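Glycoside Hydrolase (Bacteroides uniformis, PDB 5TA0) probably hydrolyses agarose-type galactans as a family 86 glycoside hydrolase of a gut bacterium, here captured with a bound neoagarooligosaccharide. Local coordinates at residues T90-V95 with S143-D148; F357-D362 with G422-T427; A262-F267 with D305-Y310. All coordinates share one frame; numbering follows the deposited sequence.

Contact 1: residues T90-V95 with S143-D148; sequences TVLRNV and SPFYPD. With SO4 (sulfate ion), chain F.
The Phe145 ring is met by Leu92 at its edge, where CD2 lies near the ring plane, and the guanidinium of Arg93, in one of its two conformers, has the sulfate O4 set obliquely to it. Leu92 and Pro144 carry the contact about equally. With CG anti to the backbone N (chi1 -178°), the leucine side chain leaves the helix toward the 143-148 loop, and CD2 comes to 3.7 Å from Phe145 N and 4.0 Å from Phe145 CB. The same methyl is 3.9 Å from Pro144 CG, so the two side chains meet tip to tip, and one leucine branch also serves the root of the aromatic side chain. The peptide before Pro144 is cis, which proline accepts more readily than other residues, and the proline side chain points toward the helix. Arg93 crosses it at about a right angle, its CG 3.8 Å from Pro144 CD, using the aliphatic part of an otherwise polar chain. In the barrel of parallel strands, helix 86-94 follows strand 80-84 and the loop follows the neighbouring strand 134-140; Phe175 of helix 170-183 also touches Leu92, and Ile229 of helix 219-236 touches Phe145. Thr90 OG1 sits 3.0 Å from O2 of a sulfate that probably came from the crystallisation liquor, but its one proton may instead go to Gly86 O. The side chain of Asn94 also borders this sulfate; an alanine here would remove the amide, and the sulfate would probably be left with one polar neighbour fewer.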
loop_
_atom_site.group_PDB
_atom_site.type_symbol
_atom_site.label_atom_id
_atom_site.label_comp_id
_atom_site.label_asym_id
_atom_site.label_seq_id
_atom_site.Cartn_x
_atom_site.Cartn_y
_atom_site.Cartn_z
ATOM N N THR A 90 -14.416 6.812 20.206
ATOM C CA THR A 90 -15.350 7.580 21.036
ATOM C C THR A 90 -16.244 6.669 21.865
ATOM O O THR A 90 -16.475 6.925 23.062
ATOM C CB THR A 90 -16.159 8.569 20.188
ATOM O OG1 THR A 90 -15.249 9.487 19.552
ATOM C CG2 THR A 90 -17.129 9.347 21.031
ATOM N N VAL A 91 -16.708 5.581 21.276
ATOM C CA VAL A 91 -17.522 4.644 22.039
ATOM C C VAL A 91 -16.689 3.998 23.137
ATOM O O VAL A 91 -17.106 3.973 24.295
ATOM C CB VAL A 91 -18.186 3.594 21.130
ATOM C CG1 VAL A 91 -18.832 2.493 21.971
ATOM C CG2 VAL A 91 -19.192 4.277 20.209
ATOM N N LEU A 92 -15.491 3.489 22.820
ATOM C CA LEU A 92 -14.644 2.913 23.856
ATOM C C LEU A 92 -14.311 3.864 24.995
ATOM O O LEU A 92 -14.318 3.474 26.164
ATOM C CB LEU A 92 -13.331 2.373 23.255
ATOM C CG LEU A 92 -12.376 1.694 24.237
ATOM C CD1 LEU A 92 -13.039 0.536 24.976
ATOM C CD2 LEU A 92 -11.147 1.203 23.482
ATOM N N ARG A 93 -14.022 5.111 24.664
ATOM C CA ARG A 93 -13.607 6.066 25.685
ATOM C C ARG A 93 -14.745 6.524 26.591
ATOM O O ARG A 93 -14.481 7.065 27.662
ATOM C CB ARG A 93 -12.942 7.276 25.055
ATOM C CG ARG A 93 -11.586 6.952 24.455
ATOM C CD ARG A 93 -10.800 8.222 24.233
ATOM N NE ARG A 93 -10.126 8.639 25.444
ATOM C CZ ARG A 93 -9.817 9.894 25.745
ATOM N NH1 ARG A 93 -9.186 10.147 26.870
ATOM N NH2 ARG A 93 -10.150 10.892 24.942
ATOM N N ASN A 94 -15.989 6.298 26.164
ATOM C CA ASN A 94 -17.165 6.730 26.925
ATOM C C ASN A 94 -18.043 5.637 27.465
ATOM O O ASN A 94 -18.915 5.946 28.267
ATOM C CB ASN A 94 -18.007 7.678 26.062
ATOM C CG ASN A 94 -17.291 8.985 25.799
ATOM O OD1 ASN A 94 -16.587 9.156 24.774
ATOM N ND2 ASN A 94 -17.378 9.875 26.731
ATOM N N VAL A 95 -17.858 4.386 27.062
ATOM C CA VAL A 95 -18.734 3.305 27.529
ATOM C C VAL A 95 -18.505 2.999 29.010
ATOM O O VAL A 95 -17.382 3.004 29.517
ATOM C CB VAL A 95 -18.589 2.077 26.609
ATOM C CG1 VAL A 95 -17.230 1.385 26.763
ATOM C CG2 VAL A 95 -19.733 1.097 26.815
ATOM N N SER A 143 -4.680 3.529 21.836
ATOM C CA SER A 143 -5.133 3.812 23.200
ATOM C C SER A 143 -6.583 4.243 23.181
ATOM O O SER A 143 -6.958 5.015 22.316
ATOM C CB SER A 143 -4.285 4.946 23.760
ATOM O OG SER A 143 -4.591 5.185 25.113
ATOM N N PRO A 144 -7.427 3.781 24.115
ATOM C CA PRO A 144 -7.092 2.918 25.238
ATOM C C PRO A 144 -7.307 1.420 24.962
ATOM O O PRO A 144 -7.324 0.616 25.875
ATOM C CB PRO A 144 -8.036 3.449 26.326
ATOM C CG PRO A 144 -9.244 3.853 25.567
ATOM C CD PRO A 144 -8.790 4.334 24.225
ATOM N N PHE A 145 -7.443 1.044 23.692
ATOM C CA PHE A 145 -7.728 -0.352 23.295
ATOM C C PHE A 145 -6.659 -1.340 23.765
ATOM O O PHE A 145 -6.997 -2.441 24.220
ATOM C CB PHE A 145 -7.905 -0.422 21.761
ATOM C CG PHE A 145 -8.320 -1.781 21.244
ATOM C CD1 PHE A 145 -9.578 -2.284 21.498
ATOM C CD2 PHE A 145 -7.446 -2.546 20.510
ATOM C CE1 PHE A 145 -9.974 -3.517 20.993
ATOM C CE2 PHE A 145 -7.841 -3.785 20.006
ATOM C CZ PHE A 145 -9.098 -4.270 20.255
ATOM N N TYR A 146 -5.375 -0.989 23.657
ATOM C CA TYR A 146 -4.316 -1.891 24.125
ATOM C C TYR A 146 -4.322 -1.863 25.660
ATOM O O TYR A 146 -4.251 -0.798 26.236
ATOM C CB TYR A 146 -2.933 -1.507 23.643
ATOM C CG TYR A 146 -1.914 -2.598 23.840
ATOM C CD1 TYR A 146 -2.015 -3.798 23.151
ATOM C CD2 TYR A 146 -0.850 -2.466 24.727
ATOM C CE1 TYR A 146 -1.075 -4.806 23.308
ATOM C CE2 TYR A 146 0.099 -3.473 24.865
ATOM C CZ TYR A 146 -0.032 -4.642 24.153
ATOM O OH TYR A 146 0.886 -5.664 24.278
ATOM N N PRO A 147 -4.460 -3.030 26.298
ATOM C CA PRO A 147 -4.719 -3.016 27.746
ATOM C C PRO A 147 -3.441 -2.894 28.563
ATOM O O PRO A 147 -2.935 -3.882 29.092
ATOM C CB PRO A 147 -5.492 -4.325 27.968
ATOM C CG PRO A 147 -5.034 -5.225 26.878
ATOM C CD PRO A 147 -4.676 -4.365 25.711
ATOM N N ASP A 148 -2.927 -1.663 28.639
ATOM C CA ASP A 148 -1.702 -1.318 29.375
ATOM C C ASP A 148 -1.994 -0.539 30.656
ATOM O O ASP A 148 -1.092 0.052 31.235
ATOM C CB ASP A 148 -0.748 -0.524 28.478
ATOM C CG ASP A 148 -1.319 0.809 28.030
ATOM O OD1 ASP A 148 -0.667 1.499 27.214
ATOM O OD2 ASP A 148 -2.437 1.195 28.441
HETATM S S SO4 F . -14.560 11.629 22.870
HETATM O O1 SO4 F . -13.923 10.296 23.011
HETATM O O2 SO4 F . -14.938 11.800 21.440
HETATM O O3 SO4 F . -15.750 11.743 23.723
HETATM O O4 SO4 F . -13.585 12.685 23.283
#

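Contact 2: residues F357-D362 with G422-T427; sequences FMERTD and GTRVET
Met358 and Arg424 make the nearest backbone approach, their CA atoms 10.1 Å apart, as the chain leaving helix 340-358 through a type I turn from Met358 to Thr361 faces strand 423-429. The contact joins two parts of the fold: the helix leads into strand 364-369 of the barrel, while the strand belongs to the mixed sheet of the beta-sandwich region. A backbone separation of this size suits a long residue, and Arg424 spans it. Its CG is anti to the backbone N (chi1 -165°) and the chain stays extended to NE, which carries the guanidinium from the strand to the turn. Met358 O lies over one face of that group, 4.0 Å above the plane and offset toward the rim, where a carbonyl near the end of a helix would probably be favourable to a positive charge. NH2 also comes 4.0 Å from Glu359 CA. The main charge partner of Arg424 is Asp437 of the next strand, which forms a salt bridge with NE. Glu359 is likewise engaged away from this pair, by Arg592, and its OE1 stays 6.0 Å from Arg424 NH2. Met358 adds flexible apolar bulk beside Asp437 and Tyr439. A water in the guanidinium plane links the segments: it accepts from Arg424 NH2 at 3.0 Å and donates to Glu359 O at 2.8 Å.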
loop_
_atom_site.group_PDB
_atom_site.type_symbol
_atom_site.label_atom_id
_atom_site.label_comp_id
_atom_site.label_asym_id
_atom_site.label_seq_id
_atom_site.Cartn_x
_atom_site.Cartn_y
_atom_site.Cartn_z
ATOM N N PHE A 357 2.218 -1.531 -6.043
ATOM C CA PHE A 357 1.142 -2.393 -5.512
ATOM C C PHE A 357 0.354 -3.048 -6.648
ATOM O O PHE A 357 -0.009 -4.231 -6.535
ATOM C CB PHE A 357 0.174 -1.621 -4.613
ATOM C CG PHE A 357 0.836 -0.949 -3.423
ATOM C CD1 PHE A 357 1.834 -1.590 -2.662
ATOM C CD2 PHE A 357 0.439 0.322 -3.067
ATOM C CE1 PHE A 357 2.422 -0.958 -1.576
ATOM C CE2 PHE A 357 1.005 0.933 -1.989
ATOM C CZ PHE A 357 2.003 0.312 -1.257
ATOM N N MET A 358 0.181 -2.326 -7.741
ATOM C CA MET A 358 -0.534 -2.867 -8.923
ATOM C C MET A 358 0.208 -4.077 -9.487
ATOM O O MET A 358 -0.434 -5.007 -10.010
ATOM C CB MET A 358 -0.700 -1.766 -9.969
ATOM C CG MET A 358 -1.786 -0.761 -9.611
ATOM S SD MET A 358 -1.662 0.850 -10.447
ATOM C CE MET A 358 -1.947 0.359 -12.136
ATOM N N GLU A 359 1.531 -4.102 -9.382
ATOM C CA GLU A 359 2.314 -5.257 -9.817
ATOM C C GLU A 359 2.054 -6.502 -8.998
ATOM O O GLU A 359 2.430 -7.574 -9.460
ATOM C CB GLU A 359 3.810 -5.000 -9.762
ATOM C CG GLU A 359 4.306 -3.963 -10.707
ATOM C CD GLU A 359 5.786 -3.719 -10.557
ATOM O OE1 GLU A 359 6.560 -4.700 -10.458
ATOM O OE2 GLU A 359 6.152 -2.545 -10.552
ATOM N N ARG A 360 1.500 -6.363 -7.779
ATOM C CA ARG A 360 1.174 -7.506 -6.898
ATOM C C ARG A 360 -0.263 -7.614 -6.590
ATOM O O ARG A 360 -0.660 -8.044 -5.503
ATOM C CB ARG A 360 1.801 -7.316 -5.517
ATOM C CG ARG A 360 3.236 -7.170 -5.580
ATOM C CD ARG A 360 3.838 -7.208 -4.184
ATOM N NE ARG A 360 5.217 -6.907 -4.393
ATOM C CZ ARG A 360 6.264 -7.570 -3.915
ATOM N NH1 ARG A 360 6.130 -8.613 -3.095
ATOM N NH2 ARG A 360 7.473 -7.131 -4.238
ATOM N N THR A 361 -1.099 -7.208 -7.530
ATOM C CA THR A 361 -2.492 -7.104 -7.291
ATOM C C THR A 361 -3.128 -8.415 -6.800
ATOM O O THR A 361 -4.084 -8.387 -6.032
ATOM C CB THR A 361 -3.206 -6.510 -8.531
ATOM O OG1 THR A 361 -4.585 -6.302 -8.244
ATOM C CG2 THR A 361 -3.058 -7.398 -9.767
ATOM N N ASP A 362 -2.607 -9.559 -7.228
ATOM C CA ASP A 362 -3.143 -10.837 -6.751
ATOM C C ASP A 362 -2.995 -11.049 -5.234
ATOM O O ASP A 362 -3.823 -11.726 -4.673
ATOM C CB ASP A 362 -2.493 -12.018 -7.495
ATOM C CG ASP A 362 -0.988 -12.098 -7.321
ATOM O OD1 ASP A 362 -0.315 -11.057 -7.203
ATOM O OD2 ASP A 362 -0.482 -13.238 -7.358
ATOM N N GLY A 422 -9.989 -1.381 -16.779
ATOM C CA GLY A 422 -10.004 -2.314 -17.878
ATOM C C GLY A 422 -9.084 -3.497 -17.682
ATOM O O GLY A 422 -8.560 -3.730 -16.577
ATOM N N THR A 423 -8.882 -4.241 -18.767
ATOM C CA THR A 423 -8.086 -5.469 -18.754
ATOM C C THR A 423 -6.614 -5.094 -18.872
ATOM O O THR A 423 -6.221 -4.315 -19.766
ATOM C CB THR A 423 -8.484 -6.383 -19.933
ATOM O OG1 THR A 423 -9.854 -6.774 -19.765
ATOM C CG2 THR A 423 -7.598 -7.582 -20.033
ATOM N N ARG A 424 -5.789 -5.619 -17.962
ATOM C CA ARG A 424 -4.375 -5.320 -17.970
ATOM C C ARG A 424 -3.710 -5.927 -19.193
ATOM O O ARG A 424 -3.978 -7.094 -19.527
ATOM C CB ARG A 424 -3.714 -5.875 -16.716
ATOM C CG ARG A 424 -2.324 -5.332 -16.423
ATOM C CD ARG A 424 -1.792 -5.909 -15.126
ATOM N NE ARG A 424 -0.477 -5.398 -14.790
ATOM C CZ ARG A 424 0.388 -6.021 -13.992
ATOM N NH1 ARG A 424 0.087 -7.199 -13.449
ATOM N NH2 ARG A 424 1.584 -5.487 -13.773
ATOM N N VAL A 425 -2.807 -5.169 -19.806
ATOM C CA VAL A 425 -2.054 -5.638 -20.954
ATOM C C VAL A 425 -0.579 -5.424 -20.731
ATOM O O VAL A 425 -0.156 -4.599 -19.893
ATOM C CB VAL A 425 -2.539 -5.021 -22.300
ATOM C CG1 VAL A 425 -3.940 -5.498 -22.607
ATOM C CG2 VAL A 425 -2.449 -3.488 -22.271
ATOM N N GLU A 426 0.223 -6.163 -21.474
ATOM C CA GLU A 426 1.664 -6.129 -21.291
ATOM C C GLU A 426 2.318 -4.809 -21.673
ATOM O O GLU A 426 2.040 -4.252 -22.735
ATOM C CB GLU A 426 2.325 -7.236 -22.094
ATOM C CG GLU A 426 3.792 -7.344 -21.748
ATOM C CD GLU A 426 4.643 -8.024 -22.769
ATOM O OE1 GLU A 426 4.220 -8.273 -23.913
ATOM O OE2 GLU A 426 5.794 -8.300 -22.372
ATOM N N THR A 427 3.225 -4.355 -20.813
ATOM C CA THR A 427 4.118 -3.242 -21.111
ATOM C C THR A 427 5.532 -3.654 -20.755
ATOM O O THR A 427 5.733 -4.485 -19.883
ATOM C CB THR A 427 3.762 -1.967 -20.330
ATOM O OG1 THR A 427 3.822 -2.231 -18.915
ATOM C CG2 THR A 427 2.401 -1.457 -20.723
HETATM O O HOH W 1 2.732 -7.703 -12.194
#

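Contact 3: residues A262-F267 with D305-Y310; sequences ARWKQF and DMIEQY
Helix 264-271, which starts just after Arg263 at the N-cap position, runs beside helix 298-315, with CA atoms 7.6 Å apart at Trp264 and Ile307 and 7.5 Å apart at Lys265 and Tyr310. Lys265 and Tyr310 supply the polar half. In one of its two conformers Lys265 NZ donates to Tyr310 OH at 3.0 Å, and its aliphatic CG rests 3.8 Å from Tyr310 CE1, so a chain that is apolar for most of its length and charged at its end fits against a phenol. Lys265 reaches back to the hydroxyl because its chain is bent at chi2 (-99°) and again at chi4. Asp269, one turn further along the lysine's own helix, forms a salt bridge to NZ through OD2 and is hydrogen-bonded through OD1 to Tyr310 OH, closing a three-residue cluster. The helices flank strand 277-285 in the barrel sequence, one before it and one after, and the apolar half of their contact lies against this strand. There Ile307 CG1 meets Trp264 CE3 obliquely at 4.4 Å; Ile280 touches the indole and Phe278 the isoleucine. Tryptophan combines this broad apolar surface with an N-H, and its NE1 is hydrogen-bonded to Thr247 OG1.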
loop_
_atom_site.group_PDB
_atom_site.type_symbol
_atom_site.label_atom_id
_atom_site.label_comp_id
_atom_site.label_asym_id
_atom_site.label_seq_id
_atom_site.Cartn_x
_atom_site.Cartn_y
_atom_site.Cartn_z
ATOM N N ALA A 262 12.897 -10.112 15.419
ATOM C CA ALA A 262 12.141 -9.835 16.643
ATOM C C ALA A 262 10.672 -9.474 16.418
ATOM O O ALA A 262 9.875 -9.569 17.342
ATOM C CB ALA A 262 12.808 -8.696 17.402
ATOM N N ARG A 263 10.340 -9.033 15.197
ATOM C CA ARG A 263 9.046 -8.413 14.921
ATOM C C ARG A 263 8.261 -9.236 13.892
ATOM O O ARG A 263 7.597 -10.194 14.289
ATOM C CB ARG A 263 9.224 -6.939 14.581
ATOM C CG ARG A 263 9.856 -6.161 15.713
ATOM C CD ARG A 263 9.885 -4.703 15.378
ATOM N NE ARG A 263 10.639 -3.955 16.371
ATOM C CZ ARG A 263 10.457 -2.669 16.653
ATOM N NH1 ARG A 263 9.486 -1.966 16.102
ATOM N NH2 ARG A 263 11.235 -2.084 17.563
ATOM N N TRP A 264 8.347 -8.913 12.603
ATOM C CA TRP A 264 7.554 -9.653 11.598
ATOM C C TRP A 264 7.762 -11.168 11.606
ATOM O O TRP A 264 6.790 -11.925 11.451
ATOM C CB TRP A 264 7.679 -9.048 10.177
ATOM C CG TRP A 264 6.548 -8.080 9.938
ATOM C CD1 TRP A 264 6.548 -6.738 10.172
ATOM C CD2 TRP A 264 5.226 -8.425 9.558
ATOM N NE1 TRP A 264 5.304 -6.203 9.893
ATOM C CE2 TRP A 264 4.473 -7.225 9.531
ATOM C CE3 TRP A 264 4.610 -9.625 9.181
ATOM C CZ2 TRP A 264 3.116 -7.210 9.238
ATOM C CZ3 TRP A 264 3.261 -9.597 8.870
ATOM C CH2 TRP A 264 2.538 -8.396 8.885
ATOM N N LYS A 265 8.996 -11.635 11.811
ATOM C CA LYS A 265 9.214 -13.079 11.915
ATOM C C LYS A 265 8.357 -13.677 13.044
ATOM O O LYS A 265 7.684 -14.695 12.862
ATOM C CB LYS A 265 10.702 -13.402 12.107
ATOM C CG LYS A 265 11.048 -14.898 12.109
ATOM C CD LYS A 265 11.203 -15.390 13.553
ATOM C CE LYS A 265 11.990 -16.690 13.770
ATOM N NZ LYS A 265 11.339 -17.936 13.340
ATOM N N GLN A 266 8.418 -13.061 14.223
ATOM C CA GLN A 266 7.653 -13.517 15.371
ATOM C C GLN A 266 6.163 -13.375 15.189
ATOM O O GLN A 266 5.407 -14.236 15.646
ATOM C CB GLN A 266 8.085 -12.780 16.656
ATOM C CG GLN A 266 9.555 -12.914 17.031
ATOM C CD GLN A 266 10.020 -14.347 17.160
ATOM O OE1 GLN A 266 9.296 -15.216 17.651
ATOM N NE2 GLN A 266 11.217 -14.611 16.672
ATOM N N PHE A 267 5.711 -12.288 14.547
ATOM C CA PHE A 267 4.290 -12.128 14.320
ATOM C C PHE A 267 3.739 -13.245 13.412
ATOM O O PHE A 267 2.713 -13.849 13.707
ATOM C CB PHE A 267 3.981 -10.770 13.711
ATOM C CG PHE A 267 2.520 -10.547 13.431
ATOM C CD1 PHE A 267 1.587 -10.478 14.444
ATOM C CD2 PHE A 267 2.072 -10.384 12.130
ATOM C CE1 PHE A 267 0.245 -10.233 14.186
ATOM C CE2 PHE A 267 0.729 -10.170 11.864
ATOM C CZ PHE A 267 -0.182 -10.091 12.875
ATOM N N ASP A 305 8.610 -8.677 -0.490
ATOM C CA ASP A 305 9.150 -10.022 -0.777
ATOM C C ASP A 305 9.483 -10.815 0.483
ATOM O O ASP A 305 9.289 -12.032 0.510
ATOM C CB ASP A 305 10.395 -9.961 -1.685
ATOM C CG ASP A 305 10.065 -9.787 -3.175
ATOM O OD1 ASP A 305 8.887 -9.573 -3.533
ATOM O OD2 ASP A 305 11.022 -9.827 -3.983
ATOM N N MET A 306 9.978 -10.157 1.524
ATOM C CA MET A 306 10.342 -10.868 2.724
ATOM C C MET A 306 9.131 -11.382 3.486
ATOM O O MET A 306 9.112 -12.516 3.951
ATOM C CB MET A 306 11.205 -9.963 3.604
ATOM C CG MET A 306 11.980 -10.722 4.649
ATOM S SD MET A 306 13.423 -9.811 5.250
ATOM C CE MET A 306 14.323 -11.145 6.051
ATOM N N ILE A 307 8.087 -10.548 3.569
ATOM C CA ILE A 307 6.829 -10.998 4.179
ATOM C C ILE A 307 6.304 -12.227 3.412
ATOM O O ILE A 307 5.964 -13.249 4.010
ATOM C CB ILE A 307 5.772 -9.888 4.215
ATOM C CG1 ILE A 307 6.206 -8.754 5.160
ATOM C CG2 ILE A 307 4.439 -10.434 4.646
ATOM C CD1 ILE A 307 5.302 -7.539 5.073
ATOM N N GLU A 308 6.257 -12.136 2.083
ATOM C CA GLU A 308 5.731 -13.251 1.281
ATOM C C GLU A 308 6.582 -14.509 1.418
ATOM O O GLU A 308 6.033 -15.595 1.606
ATOM C CB GLU A 308 5.667 -12.865 -0.183
ATOM C CG GLU A 308 4.630 -11.803 -0.497
ATOM C CD GLU A 308 4.706 -11.279 -1.922
ATOM O OE1 GLU A 308 3.957 -10.300 -2.218
ATOM O OE2 GLU A 308 5.528 -11.762 -2.746
ATOM N N GLN A 309 7.906 -14.355 1.314
ATOM C CA GLN A 309 8.775 -15.531 1.355
ATOM C C GLN A 309 8.730 -16.239 2.701
ATOM O O GLN A 309 8.674 -17.479 2.749
ATOM C CB GLN A 309 10.215 -15.135 1.026
ATOM C CG GLN A 309 11.261 -16.248 1.190
ATOM C CD GLN A 309 11.144 -17.338 0.142
ATOM O OE1 GLN A 309 11.590 -17.188 -0.989
ATOM N NE2 GLN A 309 10.540 -18.438 0.523
ATOM N N TYR A 310 8.759 -15.471 3.798
ATOM C CA TYR A 310 8.705 -16.120 5.114
ATOM C C TYR A 310 7.324 -16.704 5.396
ATOM O O TYR A 310 7.203 -17.787 5.999
ATOM C CB TYR A 310 9.232 -15.253 6.256
ATOM C CG TYR A 310 9.349 -16.045 7.518
ATOM C CD1 TYR A 310 8.507 -15.820 8.601
ATOM C CD2 TYR A 310 10.223 -17.113 7.598
ATOM C CE1 TYR A 310 8.567 -16.604 9.740
ATOM C CE2 TYR A 310 10.315 -17.888 8.727
ATOM C CZ TYR A 310 9.489 -17.645 9.795
ATOM O OH TYR A 310 9.554 -18.429 10.919
#

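Contacts 2 and 3 are joined directly although their centres are 25 Å apart: Arg360 in 357-362 forms salt bridges to helix 298-315 of contact 3, from NH1 to Glu308 OE1 at 2.9 Å and from NH2 to Asp305 OD1 at 2.9 Å. Contact 1 stands apart, its nearest atoms about 11 Å from contact 3 and about 24 Å from contact 2, which lies on the opposite side of the chain's centre. Contact 1 lies near the bound glycan without reaching it: the side chain of Arg93 is about 8 Å from a galactose unit, and that of Phe145 about 11 Å from an anhydrogalactose. In contact 3, the Trp264 side chain lies about 5 Å from a calcium ion.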